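Local coordinates for protein broad specificity aminotransferase (Leishmania mexicana, PDB 4WB0) that probably transfers amino groups between a broad range of amino acids and 2-oxo acids, with pyridoxal 5'-phosphate as cofactor, at residues 72-77 and 303-308; 87-92 and 310-315; 142-147 and 186-191; 159-162 and 168-171. One frame throughout, in Å; residues are numbered along the deposited sequence. Where two conformers were deposited one is given.

Interaction 1: residues 72-77 and 303-308; sequences NLNYEY and GARLAH. With CAC (cacodylate ion), chain D.
R305 points its guanidinium end-on at the backbone carbonyl of N74, joining helix 301-312 to the loop after helix 59-71 in this class-I, homodimeric aminotransferase. Arginine suits the place: extended from CG to NE, it spans the gap and carries two donors at its far end. Both converge on one acceptor: NH1 lies 2.9 Å from N74 O and nearly continues the line of the carbonyl bond, while NH2, 3.1 Å from N74 O, comes in from above the carbonyl plane. The forked pair holds the end of R305 on this oxygen, which sits in the guanidinium plane.

L73 covers one guanidinium face. Its CB stands 3.8 Å above the guanidinium plane of R305, over the centre, and its CD1 lies 3.9 Å from R305 NE. The two side chains run past one another in opposite directions, and both pack on L68. R305 NE is buried without a polar partner. The amide plane of N74 is turned 57° from the guanidinium; with chi1 at 61°, OD1 reaches forward along its own chain to E76 N at 3.1 Å, an Asx turn.

The loop meets the other subunit here: E76 OE1 forms a salt bridge with a basic side chain of the neighbouring subunit, and Y75 OH bonds an acidic one. In related aminotransferases a tyrosine of this loop reaches the partner's cofactor phosphate. The cacodylate at Y77, probably from the crystallisation liquor, is also bonded by the other subunit; Y77 OH donates to its O2 at 3.0 Å, with O2 at the ring edge.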
loop_
_atom_site.group_PDB
_atom_site.type_symbol
_atom_site.label_atom_id
_atom_site.label_comp_id
_atom_site.label_asym_id
_atom_site.label_seq_id
_atom_site.Cartn_x
_atom_site.Cartn_y
_atom_site.Cartn_z
ATOM N N ASN A 72 -3.541 22.143 -9.237
ATOM C CA ASN A 72 -4.693 21.351 -9.704
ATOM C C ASN A 72 -4.269 20.173 -10.589
ATOM O O ASN A 72 -4.720 20.033 -11.726
ATOM C CB ASN A 72 -5.686 22.225 -10.489
ATOM C CG ASN A 72 -6.297 23.349 -9.644
ATOM O OD1 ASN A 72 -7.041 23.088 -8.698
ATOM N ND2 ASN A 72 -5.997 24.603 -9.998
ATOM N N LEU A 73 -3.355 19.355 -10.104
ATOM C CA LEU A 73 -3.156 18.086 -10.715
ATOM C C LEU A 73 -4.468 17.293 -10.502
ATOM O O LEU A 73 -5.322 17.652 -9.646
ATOM C CB LEU A 73 -1.922 17.395 -10.129
ATOM C CG LEU A 73 -0.644 18.261 -10.236
ATOM C CD1 LEU A 73 0.518 17.483 -9.733
ATOM C CD2 LEU A 73 -0.331 18.699 -11.641
ATOM N N ASN A 74 -4.649 16.259 -11.297
ATOM C CA ASN A 74 -5.861 15.473 -11.258
ATOM C C ASN A 74 -5.625 14.292 -10.289
ATOM O O ASN A 74 -4.564 14.206 -9.644
ATOM C CB ASN A 74 -6.246 14.986 -12.679
ATOM C CG ASN A 74 -5.152 14.068 -13.331
ATOM O OD1 ASN A 74 -4.548 13.203 -12.655
ATOM N ND2 ASN A 74 -4.881 14.278 -14.663
ATOM N N TYR A 75 -6.617 13.405 -10.183
ATOM C CA TYR A 75 -6.510 12.223 -9.290
ATOM C C TYR A 75 -6.533 10.934 -10.029
ATOM O O TYR A 75 -6.934 9.891 -9.459
ATOM C CB TYR A 75 -7.646 12.194 -8.289
ATOM C CG TYR A 75 -7.651 13.403 -7.402
ATOM C CD1 TYR A 75 -6.852 13.470 -6.283
ATOM C CD2 TYR A 75 -8.439 14.472 -7.705
ATOM C CE1 TYR A 75 -6.839 14.608 -5.450
ATOM C CE2 TYR A 75 -8.436 15.628 -6.910
ATOM C CZ TYR A 75 -7.647 15.685 -5.781
ATOM O OH TYR A 75 -7.674 16.825 -4.980
ATOM N N GLU A 76 -6.100 10.960 -11.281
ATOM C CA GLU A 76 -6.186 9.793 -12.118
ATOM C C GLU A 76 -5.146 8.780 -11.605
ATOM O O GLU A 76 -4.144 9.155 -10.995
ATOM C CB GLU A 76 -5.953 10.152 -13.597
ATOM C CG GLU A 76 -7.006 11.091 -14.133
ATOM C CD GLU A 76 -8.411 10.496 -14.016
ATOM O OE1 GLU A 76 -8.624 9.359 -14.490
ATOM O OE2 GLU A 76 -9.323 11.192 -13.509
ATOM N N TYR A 77 -5.428 7.514 -11.796
ATOM C CA TYR A 77 -4.457 6.483 -11.432
ATOM C C TYR A 77 -3.031 6.818 -11.890
ATOM O O TYR A 77 -2.826 7.092 -13.066
ATOM C CB TYR A 77 -4.785 5.157 -12.088
ATOM C CG TYR A 77 -5.970 4.388 -11.535
ATOM C CD1 TYR A 77 -6.030 3.993 -10.192
ATOM C CD2 TYR A 77 -7.014 4.052 -12.348
ATOM C CE1 TYR A 77 -7.128 3.277 -9.718
ATOM C CE2 TYR A 77 -8.118 3.345 -11.878
ATOM C CZ TYR A 77 -8.148 2.948 -10.567
ATOM O OH TYR A 77 -9.260 2.261 -10.116
ATOM N N GLY A 303 1.846 11.949 -1.305
ATOM C CA GLY A 303 3.155 12.034 -0.709
ATOM C C GLY A 303 4.308 12.137 -1.728
ATOM O O GLY A 303 5.301 12.855 -1.545
ATOM N N ALA A 304 4.196 11.394 -2.818
ATOM C CA ALA A 304 5.224 11.469 -3.827
ATOM C C ALA A 304 5.196 12.818 -4.538
ATOM O O ALA A 304 6.234 13.311 -4.942
ATOM C CB ALA A 304 5.048 10.384 -4.805
ATOM N N ARG A 305 4.011 13.354 -4.765
ATOM C CA ARG A 305 3.909 14.704 -5.400
ATOM C C ARG A 305 4.523 15.777 -4.515
ATOM O O ARG A 305 5.320 16.616 -4.970
ATOM C CB ARG A 305 2.469 15.016 -5.694
ATOM C CG ARG A 305 1.924 14.215 -6.894
ATOM C CD ARG A 305 0.467 14.500 -7.108
ATOM N NE ARG A 305 0.034 13.904 -8.380
ATOM C CZ ARG A 305 -1.246 13.798 -8.729
ATOM N NH1 ARG A 305 -2.203 14.201 -7.888
ATOM N NH2 ARG A 305 -1.577 13.296 -9.905
ATOM N N LEU A 306 4.228 15.730 -3.213
ATOM C CA LEU A 306 4.841 16.669 -2.303
ATOM C C LEU A 306 6.384 16.545 -2.294
ATOM O O LEU A 306 7.133 17.579 -2.325
ATOM C CB LEU A 306 4.346 16.509 -0.844
ATOM C CG LEU A 306 2.912 16.808 -0.549
ATOM C CD1 LEU A 306 2.624 16.403 0.954
ATOM C CD2 LEU A 306 2.609 18.305 -0.762
ATOM N N ALA A 307 6.863 15.317 -2.169
ATOM C CA ALA A 307 8.300 15.111 -2.137
ATOM C C ALA A 307 8.966 15.469 -3.429
ATOM O O ALA A 307 10.112 16.003 -3.416
ATOM C CB ALA A 307 8.670 13.660 -1.780
ATOM N N HIS A 308 8.275 15.260 -4.546
ATOM C CA HIS A 308 8.924 15.650 -5.805
ATOM C C HIS A 308 9.151 17.174 -5.839
ATOM O O HIS A 308 10.201 17.661 -6.290
ATOM C CB HIS A 308 8.116 15.216 -7.042
ATOM C CG HIS A 308 8.525 15.950 -8.272
ATOM N ND1 HIS A 308 7.814 17.033 -8.760
ATOM C CD2 HIS A 308 9.631 15.829 -9.051
ATOM C CE1 HIS A 308 8.469 17.533 -9.795
ATOM N NE2 HIS A 308 9.565 16.813 -9.991
HETATM AS AS CAC D . -9.184 0.269 -6.956
HETATM O O1 CAC D . -8.007 -0.553 -5.950
HETATM O O2 CAC D . -8.800 1.969 -7.155
HETATM C C1 CAC D . -9.033 -0.500 -8.748
HETATM C C2 CAC D . -10.954 -0.267 -6.305
#

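Interaction 2: residues 87-92 and 310-315; sequences IDEAVK and ILSNNE
The carboxylate of E89 is the flat group of this helix-to-helix contact: CA and CB of S312 lie over one of its faces, with OE1 3.5 Å from S312 CB and CD 3.9 Å from S312 CA, and a water lies at its edge. Helix 84-95 here packs on the last turn of helix 301-312, in the large domain of the aminotransferase fold. E89 reaches along its neighbour because its chain bends at chi2 (-74°), which turns the carboxylate toward the helix end while the methylene carbons stay near the backbone.

E89 CB gives the contact its apolar half, touching L311 CB at 3.8 Å. A long glutamate suits this partly exposed border, greasy at its root and polar at its tip. Small A90 leaves L311 CD1 resting beside it, 4.0 Å from A90 N and 4.5 Å from A90 CB. The CA atoms of E89 and L311 are 6.3 Å apart. W320 of helix 314-344 also packs on L311.

The chain then turns at N313, which ends one helix and N-caps the next; its OD1 bonds L316 N and, weakly, E315 N. Between the two polar ends the water donates to E89 OE1 at 2.8 Å and makes a weak bond with S312 OG at 3.2 Å.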
loop_
_atom_site.group_PDB
_atom_site.type_symbol
_atom_site.label_atom_id
_atom_site.label_comp_id
_atom_site.label_asym_id
_atom_site.label_seq_id
_atom_site.Cartn_x
_atom_site.Cartn_y
_atom_site.Cartn_z
ATOM N N ILE A 87 10.107 9.412 -8.416
ATOM C CA ILE A 87 11.010 8.285 -8.416
ATOM C C ILE A 87 12.388 8.703 -8.865
ATOM O O ILE A 87 13.374 8.440 -8.160
ATOM C CB ILE A 87 10.506 7.146 -9.286
ATOM C CG1 ILE A 87 9.218 6.552 -8.714
ATOM C CG2 ILE A 87 11.565 6.040 -9.307
ATOM C CD1 ILE A 87 8.516 5.674 -9.773
ATOM N N ASP A 88 12.475 9.401 -9.990
ATOM C CA ASP A 88 13.743 9.881 -10.514
ATOM C C ASP A 88 14.496 10.769 -9.544
ATOM O O ASP A 88 15.713 10.635 -9.397
ATOM C CB ASP A 88 13.534 10.641 -11.850
ATOM C CG ASP A 88 13.084 9.702 -13.008
ATOM O OD1 ASP A 88 13.129 8.442 -12.872
ATOM O OD2 ASP A 88 12.682 10.233 -14.063
ATOM N N GLU A 89 13.829 11.761 -8.960
ATOM C CA GLU A 89 14.499 12.608 -8.001
ATOM C C GLU A 89 14.958 11.826 -6.755
ATOM O O GLU A 89 15.987 12.119 -6.165
ATOM C CB GLU A 89 13.566 13.737 -7.585
ATOM C CG GLU A 89 13.308 14.748 -8.716
ATOM C CD GLU A 89 14.476 15.696 -9.033
ATOM O OE1 GLU A 89 14.295 16.519 -9.983
ATOM O OE2 GLU A 89 15.560 15.660 -8.378
ATOM N N ALA A 90 14.150 10.885 -6.303
ATOM C CA ALA A 90 14.451 10.142 -5.108
ATOM C C ALA A 90 15.683 9.251 -5.279
ATOM O O ALA A 90 16.544 9.189 -4.372
ATOM C CB ALA A 90 13.243 9.336 -4.686
ATOM N N VAL A 91 15.810 8.635 -6.439
ATOM C CA VAL A 91 16.956 7.780 -6.711
ATOM C C VAL A 91 18.215 8.663 -6.869
ATOM O O VAL A 91 19.326 8.321 -6.452
ATOM C CB VAL A 91 16.692 6.960 -7.965
ATOM C CG1 VAL A 91 17.965 6.319 -8.431
ATOM C CG2 VAL A 91 15.605 5.931 -7.698
ATOM N N LYS A 92 18.015 9.829 -7.458
ATOM C CA LYS A 92 19.109 10.762 -7.590
ATOM C C LYS A 92 19.603 11.260 -6.238
ATOM O O LYS A 92 20.791 11.525 -6.078
ATOM C CB LYS A 92 18.705 11.948 -8.486
ATOM C CG LYS A 92 19.040 11.678 -9.953
ATOM C CD LYS A 92 18.042 12.302 -10.947
ATOM C CE LYS A 92 18.029 13.816 -10.862
ATOM N NZ LYS A 92 17.185 14.417 -11.954
ATOM N N ILE A 310 9.706 19.229 -3.438
ATOM C CA ILE A 310 10.744 19.595 -2.518
ATOM C C ILE A 310 12.114 19.146 -3.052
ATOM O O ILE A 310 13.068 19.900 -2.972
ATOM C CB ILE A 310 10.477 18.984 -1.153
ATOM C CG1 ILE A 310 9.219 19.660 -0.545
ATOM C CG2 ILE A 310 11.658 19.175 -0.248
ATOM C CD1 ILE A 310 8.616 18.879 0.618
ATOM N N LEU A 311 12.201 17.956 -3.647
ATOM C CA LEU A 311 13.474 17.494 -4.216
ATOM C C LEU A 311 13.875 18.275 -5.438
ATOM O O LEU A 311 15.051 18.559 -5.667
ATOM C CB LEU A 311 13.378 16.008 -4.572
ATOM C CG LEU A 311 13.224 15.080 -3.365
ATOM C CD1 LEU A 311 12.673 13.699 -3.809
ATOM C CD2 LEU A 311 14.533 14.943 -2.713
ATOM N N SER A 312 12.890 18.617 -6.241
ATOM C CA SER A 312 13.175 19.127 -7.578
ATOM C C SER A 312 13.425 20.635 -7.595
ATOM O O SER A 312 14.288 21.109 -8.328
ATOM C CB SER A 312 12.017 18.751 -8.536
ATOM O OG SER A 312 12.110 19.485 -9.768
ATOM N N ASN A 313 12.696 21.409 -6.800
ATOM C CA ASN A 313 12.863 22.849 -6.869
ATOM C C ASN A 313 14.103 23.306 -6.136
ATOM O O ASN A 313 14.351 22.896 -5.044
ATOM C CB ASN A 313 11.651 23.566 -6.303
ATOM C CG ASN A 313 11.813 25.029 -6.361
ATOM O OD1 ASN A 313 12.252 25.653 -5.406
ATOM N ND2 ASN A 313 11.519 25.612 -7.537
ATOM N N ASN A 314 14.926 24.144 -6.745
ATOM C CA ASN A 314 16.206 24.391 -6.114
ATOM C C ASN A 314 16.108 25.136 -4.789
ATOM O O ASN A 314 16.898 24.864 -3.886
ATOM C CB ASN A 314 17.144 25.131 -7.067
ATOM C CG ASN A 314 18.277 24.238 -7.537
ATOM O OD1 ASN A 314 19.441 24.503 -7.236
ATOM N ND2 ASN A 314 17.940 23.137 -8.230
ATOM N N GLU A 315 15.136 26.034 -4.661
ATOM C CA GLU A 315 14.896 26.760 -3.403
ATOM C C GLU A 315 14.351 25.855 -2.295
ATOM O O GLU A 315 14.839 25.893 -1.164
ATOM C CB GLU A 315 13.915 27.910 -3.620
HETATM O O HOH W 1 11.982 16.772 -11.537
#

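Interaction 3: residues 142-147 and 186-191; sequences PNHYSI and VFLLHQ
The apolar part of this contact is a CH-pi interaction in which L188 sets one methyl on the imidazole of H144. L188 CD2 stands 3.4 Å from the ring centroid of H144 and only 9° off the ring normal, so the methyl sits squarely over the face. With CG anti to the backbone N (chi1 -174°), the leucine rises from strand 186-190 toward helix 142-150, and one branch, CD2, rests on the flat ring. The distance is short, implying close packing in this buried place.

A second ring meets the first obliquely. H190, two residues further along the strand, comes from the opposite direction to H144, with ring centroids 5.2 Å apart and planes at 65°. The nearest atoms are H144 CE1 and H190 NE2, 3.5 Å apart, with that nitrogen lying at the edge of the H144 ring.

The polar bonds are made to residues outside the two segments. T140 OG1, just ahead of residues 142-147, is hydrogen-bonded to both H144 ND1 and H190 NE2 and thereby ties the two rings together, while H144 NE2 bonds D223 OD2 on strand 219-224. Histidine suits the position because it can engage a partner at each ring nitrogen while still offering a face to leucine.

Such a helix lying over the parallel strands of the central sheet belongs to the large domain of fold-type I enzymes. In related aspartate aminotransferases an equivalent histidine supports the aspartate that meets the pyridine nitrogen of the cofactor, and the link from H144 to D223 is consistent with that second-shell role.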
loop_
_atom_site.group_PDB
_atom_site.type_symbol
_atom_site.label_atom_id
_atom_site.label_comp_id
_atom_site.label_asym_id
_atom_site.label_seq_id
_atom_site.Cartn_x
_atom_site.Cartn_y
_atom_site.Cartn_z
ATOM N N PRO A 142 12.980 -5.108 14.817
ATOM C CA PRO A 142 12.344 -6.441 14.884
ATOM C C PRO A 142 11.307 -6.665 13.710
ATOM O O PRO A 142 10.987 -7.811 13.356
ATOM C CB PRO A 142 11.679 -6.430 16.268
ATOM C CG PRO A 142 11.363 -4.925 16.513
ATOM C CD PRO A 142 12.507 -4.186 15.874
ATOM N N ASN A 143 10.882 -5.595 13.035
ATOM C CA ASN A 143 9.918 -5.734 11.950
ATOM C C ASN A 143 10.596 -6.251 10.724
ATOM O O ASN A 143 9.940 -6.850 9.868
ATOM C CB ASN A 143 9.195 -4.399 11.644
ATOM C CG ASN A 143 7.829 -4.595 10.889
ATOM O OD1 ASN A 143 7.164 -5.632 11.022
ATOM N ND2 ASN A 143 7.418 -3.578 10.113
ATOM N N HIS A 144 11.919 -6.033 10.601
ATOM C CA HIS A 144 12.642 -6.632 9.526
ATOM C C HIS A 144 12.438 -8.144 9.446
ATOM O O HIS A 144 12.230 -8.684 8.353
ATOM C CB HIS A 144 14.158 -6.441 9.676
ATOM C CG HIS A 144 14.707 -5.198 9.072
ATOM N ND1 HIS A 144 16.018 -4.820 9.269
ATOM C CD2 HIS A 144 14.165 -4.283 8.237
ATOM C CE1 HIS A 144 16.254 -3.706 8.596
ATOM N NE2 HIS A 144 15.152 -3.366 7.952
ATOM N N TYR A 145 12.612 -8.825 10.573
ATOM C CA TYR A 145 12.414 -10.274 10.592
ATOM C C TYR A 145 10.998 -10.651 10.090
ATOM O O TYR A 145 10.841 -11.565 9.275
ATOM C CB TYR A 145 12.675 -10.829 12.003
ATOM C CG TYR A 145 12.886 -12.318 12.080
ATOM C CD1 TYR A 145 11.919 -13.211 11.639
ATOM C CD2 TYR A 145 14.055 -12.837 12.636
ATOM C CE1 TYR A 145 12.114 -14.597 11.741
ATOM C CE2 TYR A 145 14.269 -14.213 12.740
ATOM C CZ TYR A 145 13.301 -15.094 12.291
ATOM O OH TYR A 145 13.525 -16.458 12.390
ATOM N N SER A 146 9.985 -9.890 10.533
ATOM C CA SER A 146 8.579 -10.149 10.172
ATOM C C SER A 146 8.277 -9.966 8.707
ATOM O O SER A 146 7.555 -10.755 8.104
ATOM C CB SER A 146 7.624 -9.229 10.960
ATOM O OG SER A 146 7.686 -9.535 12.320
ATOM N N ILE A 147 8.799 -8.912 8.131
ATOM C CA ILE A 147 8.597 -8.602 6.740
ATOM C C ILE A 147 9.168 -9.682 5.866
ATOM O O ILE A 147 8.542 -10.159 4.938
ATOM C CB ILE A 147 9.248 -7.248 6.439
ATOM C CG1 ILE A 147 8.449 -6.101 7.145
ATOM C CG2 ILE A 147 9.341 -7.003 4.965
ATOM C CD1 ILE A 147 9.232 -4.769 7.148
ATOM N N VAL A 186 21.775 -13.539 0.804
ATOM C CA VAL A 186 21.245 -12.145 0.828
ATOM C C VAL A 186 21.566 -11.515 2.173
ATOM O O VAL A 186 21.317 -12.117 3.206
ATOM C CB VAL A 186 19.711 -12.115 0.641
ATOM C CG1 VAL A 186 19.174 -10.653 0.654
ATOM C CG2 VAL A 186 19.316 -12.862 -0.560
ATOM N N PHE A 187 22.089 -10.296 2.154
ATOM C CA PHE A 187 22.423 -9.543 3.336
ATOM C C PHE A 187 21.626 -8.243 3.295
ATOM O O PHE A 187 21.794 -7.444 2.378
ATOM C CB PHE A 187 23.934 -9.236 3.383
ATOM C CG PHE A 187 24.730 -10.376 3.886
ATOM C CD1 PHE A 187 24.964 -11.466 3.090
ATOM C CD2 PHE A 187 25.146 -10.404 5.213
ATOM C CE1 PHE A 187 25.648 -12.587 3.600
ATOM C CE2 PHE A 187 25.812 -11.504 5.716
ATOM C CZ PHE A 187 26.071 -12.597 4.906
ATOM N N LEU A 188 20.825 -8.049 4.328
ATOM C CA LEU A 188 20.093 -6.805 4.570
ATOM C C LEU A 188 20.902 -5.902 5.463
ATOM O O LEU A 188 21.077 -6.197 6.639
ATOM C CB LEU A 188 18.754 -7.123 5.218
ATOM C CG LEU A 188 17.853 -5.894 5.389
ATOM C CD1 LEU A 188 17.464 -5.377 4.054
ATOM C CD2 LEU A 188 16.623 -6.277 6.243
ATOM N N LEU A 189 21.470 -4.873 4.850
ATOM C CA LEU A 189 22.320 -3.919 5.487
ATOM C C LEU A 189 21.653 -2.552 5.678
ATOM O O LEU A 189 20.929 -2.080 4.801
ATOM C CB LEU A 189 23.608 -3.703 4.644
ATOM C CG LEU A 189 24.507 -4.871 4.176
ATOM C CD1 LEU A 189 25.659 -4.426 3.220
ATOM C CD2 LEU A 189 25.071 -5.510 5.415
ATOM N N HIS A 190 21.993 -1.889 6.780
ATOM C CA HIS A 190 21.506 -0.542 7.047
ATOM C C HIS A 190 22.430 0.461 6.376
ATOM O O HIS A 190 23.610 0.525 6.666
ATOM C CB HIS A 190 21.447 -0.298 8.535
ATOM C CG HIS A 190 20.464 -1.184 9.236
ATOM N ND1 HIS A 190 19.475 -0.708 10.059
ATOM C CD2 HIS A 190 20.339 -2.531 9.240
ATOM C CE1 HIS A 190 18.760 -1.719 10.526
ATOM N NE2 HIS A 190 19.290 -2.836 10.078
ATOM N N GLN A 191 21.881 1.274 5.501
ATOM C CA GLN A 191 22.717 2.148 4.651
ATOM C C GLN A 191 23.433 3.224 5.442
ATOM O O GLN A 191 24.572 3.573 5.114
ATOM C CB GLN A 191 21.865 2.790 3.526
ATOM C CG GLN A 191 22.683 3.241 2.328
ATOM C CD GLN A 191 23.340 4.593 2.462
ATOM O OE1 GLN A 191 24.400 4.830 1.908
ATOM N NE2 GLN A 191 22.707 5.491 3.180
#

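Interaction 4: residues 159-162 and 168-171; sequences YAYY and GLDF
D170 N donates to Y161 O at 2.6 Å, a short and nearly straight bond (166° at the hydrogen) that ties the two arms of a turn together. Next to it Y162 and L169 form an antiparallel, non-hydrogen-bonded pair with CA atoms 4.9 Å apart, and their side chains diverge.

L169 nevertheless swings its end back over Y161. CD1 lies 3.7 Å from the centroid of the Y161 ring, above the face and offset toward the rim, in a CH-pi contact; chi1 of -160° carries the leucine branch there. Tyrosine serves well here, giving a wide apolar face to the methyl while its OH bonds V199 O. On the same strand as L169, G168 brings its carbonyl oxygen to 3.4 Å from Y162 CD1, meeting that ring obliquely.

D170 has a polar task at each carboxylate oxygen. OD1 caps helix 171-180 through G173 N, for which a short aspartate side chain is well suited. A water stands 2.9 Å from D170 OD2 and 3.1 Å from Y162 O, within bonding distance of both.

The backbone bond and the Y162-L169 pair belong to a beta hairpin at the margin of the central sheet, whose short outermost strand, 168-169, leads by way of an aspartate N-cap into helix 171-180.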
loop_
_atom_site.group_PDB
_atom_site.type_symbol
_atom_site.label_atom_id
_atom_site.label_comp_id
_atom_site.label_asym_id
_atom_site.label_seq_id
_atom_site.Cartn_x
_atom_site.Cartn_y
_atom_site.Cartn_z
ATOM N N TYR A 159 23.984 -11.735 11.167
ATOM C CA TYR A 159 25.408 -11.439 11.188
ATOM C C TYR A 159 25.691 -10.596 12.427
ATOM O O TYR A 159 24.939 -9.665 12.778
ATOM C CB TYR A 159 25.876 -10.725 9.892
ATOM C CG TYR A 159 25.190 -9.453 9.525
ATOM C CD1 TYR A 159 25.651 -8.231 9.988
ATOM C CD2 TYR A 159 24.094 -9.468 8.681
ATOM C CE1 TYR A 159 25.000 -7.051 9.648
ATOM C CE2 TYR A 159 23.445 -8.295 8.328
ATOM C CZ TYR A 159 23.907 -7.096 8.824
ATOM O OH TYR A 159 23.257 -5.953 8.448
ATOM N N ALA A 160 26.795 -10.922 13.086
ATOM C CA ALA A 160 27.256 -10.125 14.200
ATOM C C ALA A 160 27.426 -8.677 13.715
ATOM O O ALA A 160 27.840 -8.428 12.569
ATOM C CB ALA A 160 28.534 -10.677 14.743
ATOM N N TYR A 161 27.095 -7.731 14.581
ATOM C CA TYR A 161 27.219 -6.348 14.188
ATOM C C TYR A 161 27.593 -5.527 15.397
ATOM O O TYR A 161 28.629 -4.866 15.395
ATOM C CB TYR A 161 25.924 -5.871 13.569
ATOM C CG TYR A 161 26.016 -4.479 13.032
ATOM C CD1 TYR A 161 26.610 -4.242 11.814
ATOM C CD2 TYR A 161 25.510 -3.411 13.741
ATOM C CE1 TYR A 161 26.712 -2.997 11.308
ATOM C CE2 TYR A 161 25.616 -2.130 13.253
ATOM C CZ TYR A 161 26.206 -1.931 12.018
ATOM O OH TYR A 161 26.357 -0.683 11.503
ATOM N N TYR A 162 26.764 -5.578 16.423
ATOM C CA TYR A 162 27.039 -4.829 17.641
ATOM C C TYR A 162 27.657 -5.689 18.715
ATOM O O TYR A 162 27.255 -6.841 18.920
ATOM C CB TYR A 162 25.756 -4.217 18.161
ATOM C CG TYR A 162 25.897 -3.149 19.216
ATOM C CD1 TYR A 162 26.426 -1.904 18.896
ATOM C CD2 TYR A 162 25.435 -3.358 20.522
ATOM C CE1 TYR A 162 26.529 -0.900 19.858
ATOM C CE2 TYR A 162 25.536 -2.351 21.497
ATOM C CZ TYR A 162 26.081 -1.119 21.145
ATOM O OH TYR A 162 26.212 -0.076 22.044
ATOM N N GLY A 168 30.070 -0.929 20.949
ATOM C CA GLY A 168 30.538 -0.461 19.668
ATOM C C GLY A 168 30.327 -1.488 18.563
ATOM O O GLY A 168 29.730 -2.545 18.750
ATOM N N LEU A 169 30.846 -1.169 17.391
ATOM C CA LEU A 169 30.827 -2.079 16.274
ATOM C C LEU A 169 31.680 -3.327 16.486
ATOM O O LEU A 169 32.838 -3.233 16.929
ATOM C CB LEU A 169 31.316 -1.334 15.037
ATOM C CG LEU A 169 30.959 -1.911 13.690
ATOM C CD1 LEU A 169 29.434 -1.826 13.501
ATOM C CD2 LEU A 169 31.730 -1.118 12.612
ATOM N N ASP A 170 31.113 -4.495 16.178
ATOM C CA ASP A 170 31.899 -5.713 16.130
ATOM C C ASP A 170 32.234 -6.043 14.670
ATOM O O ASP A 170 31.663 -6.947 14.082
ATOM C CB ASP A 170 31.185 -6.909 16.772
ATOM C CG ASP A 170 32.037 -8.153 16.730
ATOM O OD1 ASP A 170 33.264 -8.028 16.449
ATOM O OD2 ASP A 170 31.512 -9.263 16.966
ATOM N N PHE A 171 33.199 -5.333 14.107
ATOM C CA PHE A 171 33.498 -5.459 12.693
ATOM C C PHE A 171 34.129 -6.787 12.341
ATOM O O PHE A 171 33.813 -7.373 11.308
ATOM C CB PHE A 171 34.400 -4.315 12.255
ATOM C CG PHE A 171 34.548 -4.233 10.793
ATOM C CD1 PHE A 171 33.432 -4.127 9.981
ATOM C CD2 PHE A 171 35.771 -4.375 10.212
ATOM C CE1 PHE A 171 33.580 -4.091 8.579
ATOM C CE2 PHE A 171 35.904 -4.331 8.840
ATOM C CZ PHE A 171 34.824 -4.217 8.038
HETATM O O HOH W 2 29.048 -9.343 18.446
#

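How the interactions relate
Interaction 3 is the buried one, close to the centre of the chain, whereas interactions 1, 2 and 4 are only partly buried. Interactions 1 and 2 share helix 301-312 and touch where H308 CD2 packs on E89 CG; one fastens the helix to a loop at the subunit interface by charged-group donors, the other to helix 84-95 by aliphatic contact and water. Interactions 3 and 4 belong to the same central sheet and also meet, Y159 OH lying 2.8 Å from L188 O in a probable hydrogen bond. Rings under methyl groups recur in both, but backbone bonding crosses only the hairpin. Interactions 1 and 4 lie on opposite sides of the chain's centre, centres about 42 Å apart.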